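Long-range contacts in Rio2 kinase (PDB 4GYI), which binds ADP and magnesium, carries a phosphoaspartate in its active site, acts in maturation of the pre-40S ribosomal subunit and probably phosphorylates protein serines and threonines: residues 19-24 / 83-88; 224-229 / 313-318. All coordinates share one frame; numbering follows the deposited sequence.

Interaction 1: 19-24 / 83-88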
ATOM      1  N   VAL A  19       5.963  19.239 -17.630  1.00 43.67           N
ATOM      2  CA  VAL A  19       4.568  19.646 -17.758  1.00 40.51           C
ATOM      3  C   VAL A  19       3.645  18.729 -16.940  1.00 42.19           C
ATOM      4  O   VAL A  19       2.738  19.204 -16.248  1.00 38.70           O
ATOM      5  CB  VAL A  19       4.138  19.679 -19.244  1.00 44.88           C
ATOM      6  CG1 VAL A  19       2.649  19.941 -19.380  1.00 47.96           C
ATOM      7  CG2 VAL A  19       4.916  20.749 -19.982  1.00 51.03           C
ATOM      8  N   LEU A  20       3.883  17.419 -17.018  1.00 41.57           N
ATOM      9  CA  LEU A  20       3.165  16.472 -16.185  1.00 42.14           C
ATOM     10  C   LEU A  20       3.326  16.851 -14.713  1.00 40.59           C
ATOM     11  O   LEU A  20       2.348  16.924 -13.972  1.00 38.56           O
ATOM     12  CB  LEU A  20       3.647  15.035 -16.434  1.00 36.55           C
ATOM     13  CG  LEU A  20       2.786  13.946 -15.796  1.00 35.57           C
ATOM     14  CD1 LEU A  20       1.340  14.102 -16.266  1.00 31.99           C
ATOM     15  CD2 LEU A  20       3.322  12.505 -16.097  1.00 33.53           C
ATOM     16  N   THR A  21       4.560  17.108 -14.297  1.00 37.15           N
ATOM     17  CA  THR A  21       4.837  17.500 -12.917  1.00 41.18           C
ATOM     18  C   THR A  21       4.140  18.811 -12.552  1.00 40.37           C
ATOM     19  O   THR A  21       3.639  18.977 -11.438  1.00 38.94           O
ATOM     20  CB  THR A  21       6.350  17.663 -12.693  1.00 46.48           C
ATOM     21  OG1 THR A  21       7.014  16.422 -12.980  1.00 47.04           O
ATOM     22  CG2 THR A  21       6.646  18.084 -11.255  1.00 42.53           C
ATOM     23  N   ALA A  22       4.104  19.732 -13.511  1.00 42.33           N
ATOM     24  CA  ALA A  22       3.438  21.018 -13.331  1.00 49.79           C
ATOM     25  C   ALA A  22       1.937  20.870 -13.117  1.00 47.03           C
ATOM     26  O   ALA A  22       1.334  21.630 -12.359  1.00 46.55           O
ATOM     27  CB  ALA A  22       3.714  21.943 -14.532  1.00 50.08           C
ATOM     28  N   VAL A  23       1.325  19.914 -13.804  1.00 40.89           N
ATOM     29  CA  VAL A  23      -0.101  19.666 -13.600  1.00 45.97           C
ATOM     30  C   VAL A  23      -0.316  19.111 -12.192  1.00 47.47           C
ATOM     31  O   VAL A  23      -1.252  19.496 -11.483  1.00 42.40           O
ATOM     32  CB  VAL A  23      -0.664  18.689 -14.639  1.00 41.23           C
ATOM     33  CG1 VAL A  23      -2.095  18.317 -14.288  1.00 43.40           C
ATOM     34  CG2 VAL A  23      -0.580  19.303 -16.030  1.00 45.60           C
ATOM     35  N   GLU A  24       0.583  18.225 -11.779  1.00 43.28           N
ATOM     36  CA  GLU A  24       0.519  17.700 -10.432  1.00 50.90           C
ATOM     37  C   GLU A  24       0.591  18.824  -9.391  1.00 44.17           C
ATOM     38  O   GLU A  24      -0.214  18.869  -8.470  1.00 43.63           O
ATOM     39  CB  GLU A  24       1.625  16.673 -10.183  1.00 36.25           C
ATOM     40  CG  GLU A  24       1.541  16.067  -8.785  1.00 45.10           C
ATOM     41  CD  GLU A  24       2.764  15.254  -8.412  1.00 48.99           C
ATOM     42  OE1 GLU A  24       3.863  15.554  -8.919  1.00 45.58           O
ATOM     43  OE2 GLU A  24       2.622  14.316  -7.608  1.00 51.43           O
ATOM     44  N   ASP A  83       0.678   7.503 -11.436  1.00 24.04           N
ATOM     45  CA  ASP A  83       1.495   6.281 -11.583  1.00 23.35           C
ATOM     46  C   ASP A  83       2.834   6.623 -12.250  1.00 32.10           C
ATOM     47  O   ASP A  83       3.910   6.344 -11.709  1.00 30.09           O
ATOM     48  CB  ASP A  83       0.771   5.239 -12.468  1.00 23.81           C
ATOM     49  CG  ASP A  83      -0.510   4.679 -11.833  1.00 39.85           C
ATOM     50  OD1 ASP A  83      -0.777   4.946 -10.638  1.00 34.35           O
ATOM     51  OD2 ASP A  83      -1.245   3.942 -12.540  1.00 39.50           O
ATOM     52  N   TYR A  84       2.752   7.254 -13.425  1.00 33.59           N
ATOM     53  CA  TYR A  84       3.952   7.610 -14.190  1.00 36.71           C
ATOM     54  C   TYR A  84       4.880   8.506 -13.377  1.00 38.63           C
ATOM     55  O   TYR A  84       6.083   8.271 -13.324  1.00 30.61           O
ATOM     56  CB  TYR A  84       3.589   8.304 -15.504  1.00 31.58           C
ATOM     57  CG  TYR A  84       3.391   7.371 -16.680  1.00 40.44           C
ATOM     58  CD1 TYR A  84       3.973   7.645 -17.917  1.00 45.34           C
ATOM     59  CD2 TYR A  84       2.616   6.226 -16.561  1.00 45.14           C
ATOM     60  CE1 TYR A  84       3.778   6.807 -19.003  1.00 45.52           C
ATOM     61  CE2 TYR A  84       2.425   5.378 -17.639  1.00 37.79           C
ATOM     62  CZ  TYR A  84       3.005   5.674 -18.855  1.00 50.10           C
ATOM     63  OH  TYR A  84       2.806   4.829 -19.920  1.00 49.52           O
ATOM     64  N   LEU A  85       4.310   9.522 -12.731  1.00 38.88           N
ATOM     65  CA  LEU A  85       5.097  10.417 -11.890  1.00 42.82           C
ATOM     66  C   LEU A  85       5.788   9.661 -10.764  1.00 39.98           C
ATOM     67  O   LEU A  85       6.949   9.917 -10.476  1.00 35.20           O
ATOM     68  CB  LEU A  85       4.229  11.533 -11.313  1.00 36.75           C
ATOM     69  CG  LEU A  85       3.864  12.627 -12.308  1.00 39.08           C
ATOM     70  CD1 LEU A  85       2.794  13.533 -11.734  1.00 28.72           C
ATOM     71  CD2 LEU A  85       5.109  13.428 -12.696  1.00 41.74           C
ATOM     72  N   ALA A  86       5.073   8.731 -10.133  1.00 34.74           N
ATOM     73  CA  ALA A  86       5.676   7.904  -9.091  1.00 30.20           C
ATOM     74  C   ALA A  86       6.843   7.088  -9.633  1.00 25.35           C
ATOM     75  O   ALA A  86       7.894   7.034  -9.023  1.00 31.96           O
ATOM     76  CB  ALA A  86       4.633   6.974  -8.461  1.00 27.64           C
ATOM     77  N   LEU A  87       6.639   6.428 -10.769  1.00 28.60           N
ATOM     78  CA  LEU A  87       7.688   5.607 -11.374  1.00 35.44           C
ATOM     79  C   LEU A  87       8.920   6.432 -11.728  1.00 41.38           C
ATOM     80  O   LEU A  87      10.050   5.998 -11.525  1.00 44.11           O
ATOM     81  CB  LEU A  87       7.179   4.906 -12.632  1.00 36.54           C
ATOM     82  CG  LEU A  87       6.448   3.580 -12.441  1.00 54.91           C
ATOM     83  CD1 LEU A  87       5.834   3.129 -13.756  1.00 52.32           C
ATOM     84  CD2 LEU A  87       7.412   2.531 -11.903  1.00 59.89           C
ATOM     85  N   HIS A  88       8.682   7.622 -12.264  1.00 44.73           N
ATOM     86  CA  HIS A  88       9.749   8.534 -12.649  1.00 44.69           C
ATOM     87  C   HIS A  88      10.618   8.883 -11.441  1.00 46.00           C
ATOM     88  O   HIS A  88      11.854   8.895 -11.511  1.00 45.71           O
ATOM     89  CB  HIS A  88       9.134   9.799 -13.236  1.00 50.63           C
ATOM     90  CG  HIS A  88      10.104  10.638 -14.000  1.00 51.99           C
ATOM     91  ND1 HIS A  88      10.678  10.219 -15.181  1.00 57.62           N
ATOM     92  CD2 HIS A  88      10.611  11.865 -13.746  1.00 43.07           C
ATOM     93  CE1 HIS A  88      11.493  11.155 -15.627  1.00 57.28           C
ATOM     94  NE2 HIS A  88      11.470  12.166 -14.776  1.00 59.26           N
TER
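The carboxylate of E24 meets one methyl of L85: CD1 lies over its plane, 3.6 Å from E24 OE1 and nearly as close to the carboxylate carbon. The ring of Y84 takes no part here; it is led away from helix 14-26, toward the main-chain oxygen of D5, and Y84 touches only through CB, which lies 4.3 Å from L20 CD2. The two helices belong to the N-terminal winged-helix domain, and their segments run at 115° to each other with axes 10.7 Å apart. L85 fills the gap. Its CG is anti to its own carbonyl carbon (chi1 -75°), and the two methyls beyond it divide the opposite helix between them. CD2 lies 3.6 Å from T21 OG1, whereas CD1 also reaches E24 CB at 3.7 Å. Between them, L85 CG packs on L20 CD2 at 3.8 Å, the two leucine side chains crossing obliquely. L77 of strand 75-77 touches L20, E24 and L85, adding the wing sheet to the same apolar cluster. No hydrogen bond spans the helices. T21 OG1 bonds to W17 O, one turn back, and E24 OE1 to a partner outside the two segments. The helix pair therefore rests on dispersion and fit, while the charge of E24 pairs through OE2 with R185, between strands 180-184 and 187-191 of the kinase sheet.

Interaction 2: 224-229 / 313-318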
ATOM      1  N   HIS A 224       3.586  -3.788  21.315  1.00 48.75           N
ATOM      2  CA  HIS A 224       4.184  -2.575  20.744  1.00 47.36           C
ATOM      3  C   HIS A 224       3.141  -1.535  20.327  1.00 48.61           C
ATOM      4  O   HIS A 224       3.450  -0.603  19.588  1.00 48.89           O
ATOM      5  CB  HIS A 224       5.124  -2.903  19.578  1.00 33.93           C
ATOM      6  CG  HIS A 224       6.409  -3.544  20.004  1.00 51.34           C
ATOM      7  ND1 HIS A 224       7.586  -2.836  20.131  1.00 57.22           N
ATOM      8  CD2 HIS A 224       6.697  -4.819  20.360  1.00 53.46           C
ATOM      9  CE1 HIS A 224       8.544  -3.650  20.536  1.00 57.91           C
ATOM     10  NE2 HIS A 224       8.031  -4.860  20.681  1.00 58.34           N
ATOM     11  N   GLY A 225       1.912  -1.688  20.817  1.00 42.57           N
ATOM     12  CA  GLY A 225       0.876  -0.689  20.592  1.00 42.37           C
ATOM     13  C   GLY A 225       0.061  -0.830  19.311  1.00 47.57           C
ATOM     14  O   GLY A 225      -0.726   0.052  18.968  1.00 52.63           O
ATOM     15  N   LEU A 226       0.221  -1.945  18.611  1.00 40.19           N
ATOM     16  CA  LEU A 226      -0.413  -2.099  17.303  1.00 39.99           C
ATOM     17  C   LEU A 226      -1.398  -3.263  17.179  1.00 50.19           C
ATOM     18  O   LEU A 226      -1.255  -4.312  17.831  1.00 48.78           O
ATOM     19  CB  LEU A 226       0.646  -2.238  16.221  1.00 35.29           C
ATOM     20  CG  LEU A 226       1.470  -0.978  15.972  1.00 43.96           C
ATOM     21  CD1 LEU A 226       2.634  -1.304  15.075  1.00 45.96           C
ATOM     22  CD2 LEU A 226       0.597   0.106  15.355  1.00 43.81           C
ATOM     23  N   ILE A 227      -2.396  -3.048  16.322  1.00 31.29           N
ATOM     24  CA  ILE A 227      -3.302  -4.085  15.882  1.00 30.88           C
ATOM     25  C   ILE A 227      -3.321  -4.022  14.360  1.00 38.52           C
ATOM     26  O   ILE A 227      -3.576  -2.959  13.774  1.00 33.04           O
ATOM     27  CB  ILE A 227      -4.708  -3.819  16.389  1.00 30.91           C
ATOM     28  CG1 ILE A 227      -4.756  -3.957  17.909  1.00 32.43           C
ATOM     29  CG2 ILE A 227      -5.708  -4.750  15.722  1.00 27.51           C
ATOM     30  CD1 ILE A 227      -6.024  -3.420  18.486  1.00 37.72           C
ATOM     31  N   HIS A 228      -3.044  -5.152  13.722  1.00 35.88           N
ATOM     32  CA  HIS A 228      -2.865  -5.202  12.269  1.00 37.67           C
ATOM     33  C   HIS A 228      -4.137  -4.785  11.541  1.00 31.72           C
ATOM     34  O   HIS A 228      -4.096  -3.907  10.680  1.00 31.41           O
ATOM     35  CB  HIS A 228      -2.407  -6.596  11.835  1.00 30.45           C
ATOM     36  CG  HIS A 228      -2.129  -6.717  10.367  1.00 32.20           C
ATOM     37  ND1 HIS A 228      -3.132  -6.864   9.432  1.00 34.22           N
ATOM     38  CD2 HIS A 228      -0.963  -6.756   9.679  1.00 25.84           C
ATOM     39  CE1 HIS A 228      -2.595  -6.964   8.228  1.00 33.31           C
ATOM     40  NE2 HIS A 228      -1.281  -6.908   8.348  1.00 25.56           N
ATOM     41  N   GLY A 229      -5.266  -5.379  11.924  1.00 26.88           N
ATOM     42  CA  GLY A 229      -6.568  -4.965  11.416  1.00 25.39           C
ATOM     43  C   GLY A 229      -7.016  -5.712  10.163  1.00 30.67           C
ATOM     44  O   GLY A 229      -8.172  -5.613   9.754  1.00 32.84           O
ATOM     45  N   LYS A 313       8.912  -0.654  22.768  1.00 53.82           N
ATOM     46  CA  LYS A 313       8.763   0.625  22.108  1.00 59.09           C
ATOM     47  C   LYS A 313       7.370   0.718  21.482  1.00 65.79           C
ATOM     48  O   LYS A 313       6.908  -0.225  20.842  1.00 73.11           O
ATOM     49  CB  LYS A 313       9.839   0.777  21.033  1.00 53.54           C
ATOM     50  CG  LYS A 313       9.959   2.180  20.492  1.00 69.08           C
ATOM     51  CD  LYS A 313      10.960   2.281  19.354  1.00 74.32           C
ATOM     52  CE  LYS A 313      11.178   3.742  18.955  1.00 79.47           C
ATOM     53  NZ  LYS A 313       9.901   4.530  18.926  1.00 73.02           N
ATOM     54  N   ARG A 314       6.697   1.848  21.675  1.00 60.50           N
ATOM     55  CA  ARG A 314       5.358   2.043  21.125  1.00 54.40           C
ATOM     56  C   ARG A 314       5.458   2.416  19.658  1.00 58.81           C
ATOM     57  O   ARG A 314       5.774   3.560  19.326  1.00 63.83           O
ATOM     58  CB  ARG A 314       4.629   3.161  21.877  1.00 55.04           C
ATOM     59  CG  ARG A 314       4.349   2.874  23.340  1.00 66.24           C
ATOM     60  CD  ARG A 314       3.138   1.966  23.513  1.00 73.94           C
ATOM     61  NE  ARG A 314       1.926   2.542  22.929  1.00 75.77           N
ATOM     62  CZ  ARG A 314       0.974   3.170  23.617  1.00 76.73           C
ATOM     63  NH1 ARG A 314       1.073   3.308  24.937  1.00 74.56           N
ATOM     64  NH2 ARG A 314      -0.088   3.655  22.981  1.00 71.66           N
ATOM     65  N   LEU A 315       5.178   1.457  18.778  1.00 51.40           N
ATOM     66  CA  LEU A 315       5.327   1.677  17.340  1.00 45.97           C
ATOM     67  C   LEU A 315       4.183   2.486  16.757  1.00 55.87           C
ATOM     68  O   LEU A 315       4.283   2.996  15.638  1.00 58.16           O
ATOM     69  CB  LEU A 315       5.446   0.345  16.605  1.00 39.56           C
ATOM     70  CG  LEU A 315       6.635  -0.476  17.101  1.00 46.52           C
ATOM     71  CD1 LEU A 315       6.943  -1.637  16.173  1.00 41.27           C
ATOM     72  CD2 LEU A 315       7.828   0.448  17.218  1.00 46.82           C
ATOM     73  N   ASP A 316       3.105   2.619  17.524  1.00 54.28           N
ATOM     74  CA  ASP A 316       1.913   3.319  17.057  1.00 61.19           C
ATOM     75  C   ASP A 316       2.083   4.834  17.071  1.00 77.13           C
ATOM     76  O   ASP A 316       1.107   5.584  16.997  1.00 77.07           O
ATOM     77  CB  ASP A 316       0.693   2.909  17.884  1.00 58.63           C
ATOM     78  CG  ASP A 316       0.950   2.975  19.379  1.00 65.02           C
ATOM     79  OD1 ASP A 316       2.133   2.902  19.780  1.00 70.32           O
ATOM     80  OD2 ASP A 316      -0.030   3.090  20.149  1.00 51.82           O
ATOM     81  N   ALA A 317       3.332   5.276  17.169  1.00 86.14           N
ATOM     82  CA  ALA A 317       3.657   6.693  17.145  1.00 85.89           C
ATOM     83  C   ALA A 317       4.513   7.015  15.927  1.00 82.24           C
ATOM     84  O   ALA A 317       4.972   8.147  15.768  1.00 76.08           O
ATOM     85  CB  ALA A 317       4.374   7.086  18.418  1.00 88.00           C
ATOM     86  N   ALA A 318       4.719   6.014  15.069  1.00 79.49           N
ATOM     87  CA  ALA A 318       5.518   6.176  13.855  1.00 76.50           C
ATOM     88  C   ALA A 318       4.856   7.156  12.892  1.00 78.44           C
ATOM     89  O   ALA A 318       5.516   7.801  12.077  1.00 82.64           O
ATOM     90  CB  ALA A 318       5.737   4.827  13.177  1.00 70.89           C
TER
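L315 turns CG anti to its own carbonyl carbon (chi1 -59°), which brings that atom to 3.8 Å from H224 CB; in H224 the same choice (chi1 -72°) sets CG of the imidazole. Here helix 207-223 of the kinase C-lobe ends in a Schellman motif, with G225 at positive phi as its C' residue, just ahead of the H228-G229-D230 catalytic-loop sequence. Residues 313-318, an irregular segment, bind H224 at the helix end by two hydrogen bonds. L315 N donates to H224 O (2.8 Å), and H224 ND1 donates to K313 O (2.8 Å) from the ring edge. The second bond is bent, with K313 O tilted from the imidazole plane, though the donor sits on a lone pair of that carbonyl. The imidazole also packs edge-to-face with F175. Alongside G225, R314 grips D316 side-on, NE to OD1 at 3.2 Å and NH2 to OD2 at 2.9 Å, both through syn lone pairs, and the guanidinium also pairs with D266. D316 CG lies between backbone N and carbonyl carbon (chi1 49°), and OD2, bonded to S264 OG as well, comes within 3.3 Å of G225 O, an approach of two acceptors. An alanine in place of D316 would probably leave R314 with D266 but without the carboxylate that grips its NE and NH2, freeing its NE side to turn, and deprive S264 of a partner. On the apolar side, L226 crosses L315 at about a right angle, its CD1 3.6 Å from L315 CB, while its CD2 lies 3.8 Å from D316 CB.

Overall arrangement
From the N terminus, interaction 1 closes first: helix 14-26 meets helix 79-92 with 58 residues between its segments, which hold two further helices and the strands of the wing, so the N-terminal domain is closed on itself. The chain then builds the five-stranded sheet of the kinase N-lobe and enters the C-lobe. There interaction 2 joins the end of helix 207-223 to the loop between helices 300-304 and 326-341; the 83 residues between its segments include N235 and D258 of the magnesium site. The two loops follow in series, neither nested nor crossed. Their centres stand about 33 Å apart, on opposite sides of the chain's centre, without touching.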